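Novel protein similar to vertebrate potassium voltage-gated channel, subfamily H (Eag-related) family (Danio rerio, PDB 3UKN) probably forms, as a tetramer, the pore of a voltage-gated potassium channel, of which this piece is the cytoplasmic C-linker and cyclic nucleotide-binding homology domain. Local coordinates at residues R66-L78 with G89-S101. Residues are numbered along the deposited sequence; the frame is centred on the assembly and turned at random.
Sequences RADIAMHLNKELL and GCLRSLSLIIKTS
R92 runs across helix 66-71, and its chain can be followed outward. CB and then CG press on the methyl of A70, with CG the nearer at 3.5 Å. From CG to NE the chain runs extended (chi3 178°), which carries the guanidinium past A70 to A67 and M71. There NH1 sits by CB of A67, while NH2 meets CE of M71 at 3.4 Å; both A67 and M71 approach the guanidinium obliquely. One turn on, L96 divides its branches: CD2 packs on CG2 of I69 (3.7 Å), and CD1 lies 3.5 Å above one face of the R66 guanidinium, offset toward its rim. R66 bends at chi3 (60°) to come over that methyl. Its NH2 reaches a water in the guanidinium plane that donates to O of S93, while NH1 bonds to O of L58. S95 turns OG back to its own helix, bonding O of R92 at 2.7 Å on a lone pair. Beyond the helix, CD1 of I98 touches both CB of K75 and CG of L78, 3.6 Å from each; K75 NZ goes on to H28 of the second subunit. L78 also spreads its methyls over L94 and S95. With no direct hydrogen bond between the segments, side-chain packing joins them: the helix segments 66-71 and 89-96 cross at 80°, with axes 9.4 Å apart at closest approach, where the C-linker meets the helix leading into the beta-roll of the cyclic nucleotide-binding homology domain.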
loop_
_atom_site.group_PDB
_atom_site.type_symbol
_atom_site.label_atom_id
_atom_site.label_comp_id
_atom_site.label_asym_id
_atom_site.label_seq_id
_atom_site.Cartn_x
_atom_site.Cartn_y
_atom_site.Cartn_z
ATOM N N ARG B 66 -18.448 -10.351 3.393
ATOM C CA ARG B 66 -17.313 -10.878 2.645
ATOM C C ARG B 66 -17.628 -12.193 1.935
ATOM O O ARG B 66 -17.198 -12.409 0.798
ATOM C CB ARG B 66 -16.105 -11.067 3.565
ATOM C CG ARG B 66 -15.435 -9.759 3.962
ATOM C CD ARG B 66 -14.368 -9.956 5.035
ATOM N NE ARG B 66 -13.309 -10.855 4.605
ATOM C CZ ARG B 66 -12.190 -10.482 3.988
ATOM N NH1 ARG B 66 -11.953 -9.199 3.719
ATOM N NH2 ARG B 66 -11.293 -11.408 3.646
ATOM N N ALA B 67 -18.346 -13.093 2.597
ATOM C CA ALA B 67 -18.780 -14.306 1.913
ATOM C C ALA B 67 -19.684 -13.902 0.748
ATOM O O ALA B 67 -19.448 -14.279 -0.396
ATOM C CB ALA B 67 -19.508 -15.245 2.861
ATOM N N ASP B 68 -20.708 -13.107 1.032
ATOM C CA ASP B 68 -21.616 -12.709 -0.029
ATOM C C ASP B 68 -20.911 -12.091 -1.249
ATOM O O ASP B 68 -21.271 -12.384 -2.392
ATOM C CB ASP B 68 -22.743 -11.821 0.512
ATOM C CG ASP B 68 -23.828 -12.629 1.219
ATOM O OD1 ASP B 68 -23.767 -13.881 1.173
ATOM O OD2 ASP B 68 -24.748 -12.017 1.806
ATOM N N ILE B 69 -19.905 -11.248 -1.018
ATOM C CA ILE B 69 -19.100 -10.750 -2.131
ATOM C C ILE B 69 -18.338 -11.885 -2.843
ATOM O O ILE B 69 -18.351 -11.989 -4.075
ATOM C CB ILE B 69 -18.066 -9.719 -1.678
ATOM C CG1 ILE B 69 -18.761 -8.455 -1.150
ATOM C CG2 ILE B 69 -17.134 -9.398 -2.832
ATOM C CD1 ILE B 69 -17.947 -7.694 -0.122
ATOM N N ALA B 70 -17.657 -12.721 -2.071
ATOM C CA ALA B 70 -16.854 -13.778 -2.689
ATOM C C ALA B 70 -17.666 -14.644 -3.683
ATOM O O ALA B 70 -17.185 -14.940 -4.782
ATOM C CB ALA B 70 -16.158 -14.632 -1.635
ATOM N N MET B 71 -18.896 -15.007 -3.316
ATOM C CA MET B 71 -19.766 -15.798 -4.193
ATOM C C MET B 71 -19.905 -15.236 -5.616
ATOM O O MET B 71 -20.135 -15.992 -6.563
ATOM C CB MET B 71 -21.160 -15.972 -3.578
ATOM C CG MET B 71 -21.304 -17.081 -2.534
ATOM S SD MET B 71 -22.865 -16.899 -1.643
ATOM C CE MET B 71 -22.453 -17.561 -0.022
ATOM N N HIS B 72 -19.781 -13.919 -5.771
ATOM C CA HIS B 72 -19.911 -13.303 -7.093
ATOM C C HIS B 72 -18.591 -13.237 -7.871
ATOM O O HIS B 72 -18.545 -12.713 -8.994
ATOM C CB HIS B 72 -20.510 -11.899 -6.984
ATOM C CG HIS B 72 -21.951 -11.887 -6.607
ATOM N ND1 HIS B 72 -22.382 -11.881 -5.289
ATOM C CD2 HIS B 72 -23.077 -11.888 -7.361
ATOM C CE1 HIS B 72 -23.697 -11.879 -5.257
ATOM N NE2 HIS B 72 -24.148 -11.877 -6.504
ATOM N N LEU B 73 -17.514 -13.743 -7.280
ATOM C CA LEU B 73 -16.227 -13.703 -7.967
ATOM C C LEU B 73 -15.877 -15.080 -8.481
ATOM O O LEU B 73 -16.067 -16.078 -7.779
ATOM C CB LEU B 73 -15.107 -13.182 -7.050
ATOM C CG LEU B 73 -15.337 -11.827 -6.363
ATOM C CD1 LEU B 73 -14.120 -11.376 -5.519
ATOM C CD2 LEU B 73 -15.700 -10.774 -7.378
ATOM N N ASN B 74 -15.382 -15.131 -9.714
ATOM C CA ASN B 74 -14.788 -16.353 -10.264
ATOM C C ASN B 74 -13.417 -16.017 -10.877
ATOM O O ASN B 74 -13.261 -15.964 -12.099
ATOM C CB ASN B 74 -15.720 -17.001 -11.297
ATOM N N LYS B 75 -12.437 -15.762 -10.015
ATOM C CA LYS B 75 -11.127 -15.298 -10.454
ATOM C C LYS B 75 -10.316 -16.375 -11.185
ATOM O O LYS B 75 -10.007 -17.423 -10.616
ATOM C CB LYS B 75 -10.342 -14.762 -9.252
ATOM C CG LYS B 75 -10.907 -13.447 -8.676
ATOM C CD LYS B 75 -10.779 -12.306 -9.673
ATOM C CE LYS B 75 -11.824 -11.230 -9.423
ATOM N NZ LYS B 75 -11.644 -10.069 -10.338
ATOM N N GLU B 76 -9.952 -16.088 -12.435
ATOM C CA GLU B 76 -9.204 -17.019 -13.276
ATOM C C GLU B 76 -7.952 -17.561 -12.587
ATOM O O GLU B 76 -7.643 -18.750 -12.689
ATOM C CB GLU B 76 -8.826 -16.371 -14.609
ATOM C CG GLU B 76 -9.996 -16.143 -15.559
ATOM C CD GLU B 76 -10.780 -14.863 -15.269
ATOM O OE1 GLU B 76 -10.628 -14.286 -14.167
ATOM O OE2 GLU B 76 -11.555 -14.433 -16.156
ATOM N N LEU B 77 -7.244 -16.692 -11.876
ATOM C CA LEU B 77 -6.060 -17.112 -11.150
ATOM C C LEU B 77 -6.386 -18.339 -10.312
ATOM O O LEU B 77 -5.695 -19.345 -10.396
ATOM C CB LEU B 77 -5.513 -15.970 -10.286
ATOM C CG LEU B 77 -4.160 -16.117 -9.580
ATOM C CD1 LEU B 77 -3.416 -14.781 -9.531
ATOM C CD2 LEU B 77 -4.366 -16.646 -8.176
ATOM N N LEU B 78 -7.462 -18.274 -9.541
ATOM C CA LEU B 78 -7.779 -19.331 -8.592
ATOM C C LEU B 78 -8.362 -20.581 -9.234
ATOM O O LEU B 78 -8.705 -21.525 -8.527
ATOM C CB LEU B 78 -8.763 -18.832 -7.530
ATOM C CG LEU B 78 -8.215 -17.821 -6.536
ATOM C CD1 LEU B 78 -9.304 -17.440 -5.553
ATOM C CD2 LEU B 78 -6.965 -18.377 -5.839
ATOM N N GLY B 89 -13.303 -21.782 2.628
ATOM C CA GLY B 89 -12.862 -20.608 3.354
ATOM C C GLY B 89 -11.536 -20.055 2.861
ATOM O O GLY B 89 -11.318 -18.850 2.869
ATOM N N CYS B 90 -10.638 -20.925 2.435
ATOM C CA CYS B 90 -9.344 -20.463 1.931
ATOM C C CYS B 90 -9.496 -19.820 0.556
ATOM O O CYS B 90 -8.915 -18.775 0.275
ATOM C CB CYS B 90 -8.340 -21.616 1.856
ATOM S SG CYS B 90 -6.704 -21.116 1.273
ATOM N N LEU B 91 -10.289 -20.432 -0.312
ATOM C CA LEU B 91 -10.495 -19.824 -1.614
ATOM C C LEU B 91 -11.224 -18.463 -1.538
ATOM O O LEU B 91 -10.882 -17.510 -2.253
ATOM C CB LEU B 91 -11.179 -20.811 -2.559
ATOM C CG LEU B 91 -10.148 -21.893 -2.917
ATOM C CD1 LEU B 91 -10.784 -23.184 -3.401
ATOM C CD2 LEU B 91 -9.123 -21.368 -3.934
ATOM N N ARG B 92 -12.220 -18.358 -0.672
ATOM C CA ARG B 92 -12.920 -17.079 -0.553
ATOM C C ARG B 92 -11.978 -15.940 -0.160
ATOM O O ARG B 92 -11.897 -14.935 -0.863
ATOM C CB ARG B 92 -14.113 -17.181 0.392
ATOM C CG ARG B 92 -15.315 -17.797 -0.301
ATOM C CD ARG B 92 -16.434 -18.113 0.659
ATOM N NE ARG B 92 -17.600 -18.664 -0.021
ATOM C CZ ARG B 92 -18.682 -19.102 0.616
ATOM N NH1 ARG B 92 -18.725 -19.053 1.942
ATOM N NH2 ARG B 92 -19.716 -19.591 -0.064
ATOM N N SER B 93 -11.268 -16.113 0.951
ATOM C CA SER B 93 -10.241 -15.165 1.402
ATOM C C SER B 93 -9.288 -14.761 0.279
ATOM O O SER B 93 -9.069 -13.586 0.041
ATOM C CB SER B 93 -9.441 -15.763 2.561
ATOM O OG SER B 93 -10.301 -16.279 3.567
ATOM N N LEU B 94 -8.729 -15.742 -0.420
ATOM C CA LEU B 94 -7.828 -15.451 -1.522
ATOM C C LEU B 94 -8.485 -14.620 -2.601
ATOM O O LEU B 94 -7.866 -13.731 -3.191
ATOM C CB LEU B 94 -7.283 -16.747 -2.144
ATOM C CG LEU B 94 -6.230 -17.501 -1.331
ATOM C CD1 LEU B 94 -5.766 -18.782 -2.053
ATOM C CD2 LEU B 94 -5.049 -16.592 -1.062
ATOM N N SER B 95 -9.732 -14.922 -2.893
ATOM C CA SER B 95 -10.374 -14.274 -4.029
ATOM C C SER B 95 -10.608 -12.809 -3.724
ATOM O O SER B 95 -10.672 -11.991 -4.640
ATOM C CB SER B 95 -11.711 -14.950 -4.392
ATOM O OG SER B 95 -12.689 -14.613 -3.440
ATOM N N LEU B 96 -10.741 -12.484 -2.441
ATOM C CA LEU B 96 -10.986 -11.102 -2.036
ATOM C C LEU B 96 -9.741 -10.184 -2.048
ATOM O O LEU B 96 -9.878 -8.968 -1.930
ATOM C CB LEU B 96 -11.678 -11.060 -0.667
ATOM C CG LEU B 96 -13.074 -11.685 -0.575
ATOM C CD1 LEU B 96 -13.509 -11.874 0.876
ATOM C CD2 LEU B 96 -14.094 -10.863 -1.356
ATOM N N ILE B 97 -8.541 -10.757 -2.180
ATOM C CA ILE B 97 -7.304 -9.962 -2.207
ATOM C C ILE B 97 -6.623 -10.020 -3.580
ATOM O O ILE B 97 -5.478 -9.604 -3.738
ATOM C CB ILE B 97 -6.264 -10.381 -1.096
ATOM C CG1 ILE B 97 -5.742 -11.815 -1.329
ATOM C CG2 ILE B 97 -6.843 -10.188 0.325
ATOM C CD1 ILE B 97 -4.638 -12.270 -0.349
ATOM N N ILE B 98 -7.336 -10.531 -4.576
ATOM C CA ILE B 98 -6.791 -10.609 -5.926
ATOM C C ILE B 98 -7.002 -9.283 -6.658
ATOM O O ILE B 98 -8.089 -8.722 -6.624
ATOM C CB ILE B 98 -7.448 -11.772 -6.744
ATOM C CG1 ILE B 98 -7.045 -13.130 -6.179
ATOM C CG2 ILE B 98 -7.083 -11.680 -8.214
ATOM C CD1 ILE B 98 -7.658 -14.272 -6.914
ATOM N N LYS B 99 -5.965 -8.795 -7.325
ATOM C CA LYS B 99 -6.012 -7.517 -8.030
ATOM C C LYS B 99 -5.751 -7.761 -9.497
ATOM O O LYS B 99 -5.338 -8.855 -9.888
ATOM C CB LYS B 99 -4.902 -6.587 -7.530
ATOM C CG LYS B 99 -4.790 -6.476 -6.026
ATOM C CD LYS B 99 -5.684 -5.373 -5.524
ATOM C CE LYS B 99 -5.502 -5.173 -4.028
ATOM N NZ LYS B 99 -6.428 -4.109 -3.546
ATOM N N THR B 100 -5.938 -6.717 -10.298
ATOM C CA THR B 100 -5.731 -6.793 -11.730
ATOM C C THR B 100 -5.069 -5.518 -12.222
ATOM O O THR B 100 -5.165 -4.463 -11.579
ATOM C CB THR B 100 -7.069 -6.941 -12.456
ATOM O OG1 THR B 100 -7.898 -5.823 -12.131
ATOM C CG2 THR B 100 -7.777 -8.232 -12.024
ATOM N N SER B 101 -4.389 -5.595 -13.358
ATOM C CA SER B 101 -3.813 -4.394 -13.946
ATOM C C SER B 101 -3.549 -4.599 -15.416
ATOM O O SER B 101 -3.124 -5.680 -15.825
ATOM C CB SER B 101 -2.515 -3.977 -13.239
ATOM O OG SER B 101 -1.956 -2.804 -13.835
HETATM O O HOH W 1 -9.163 -11.637 2.092
#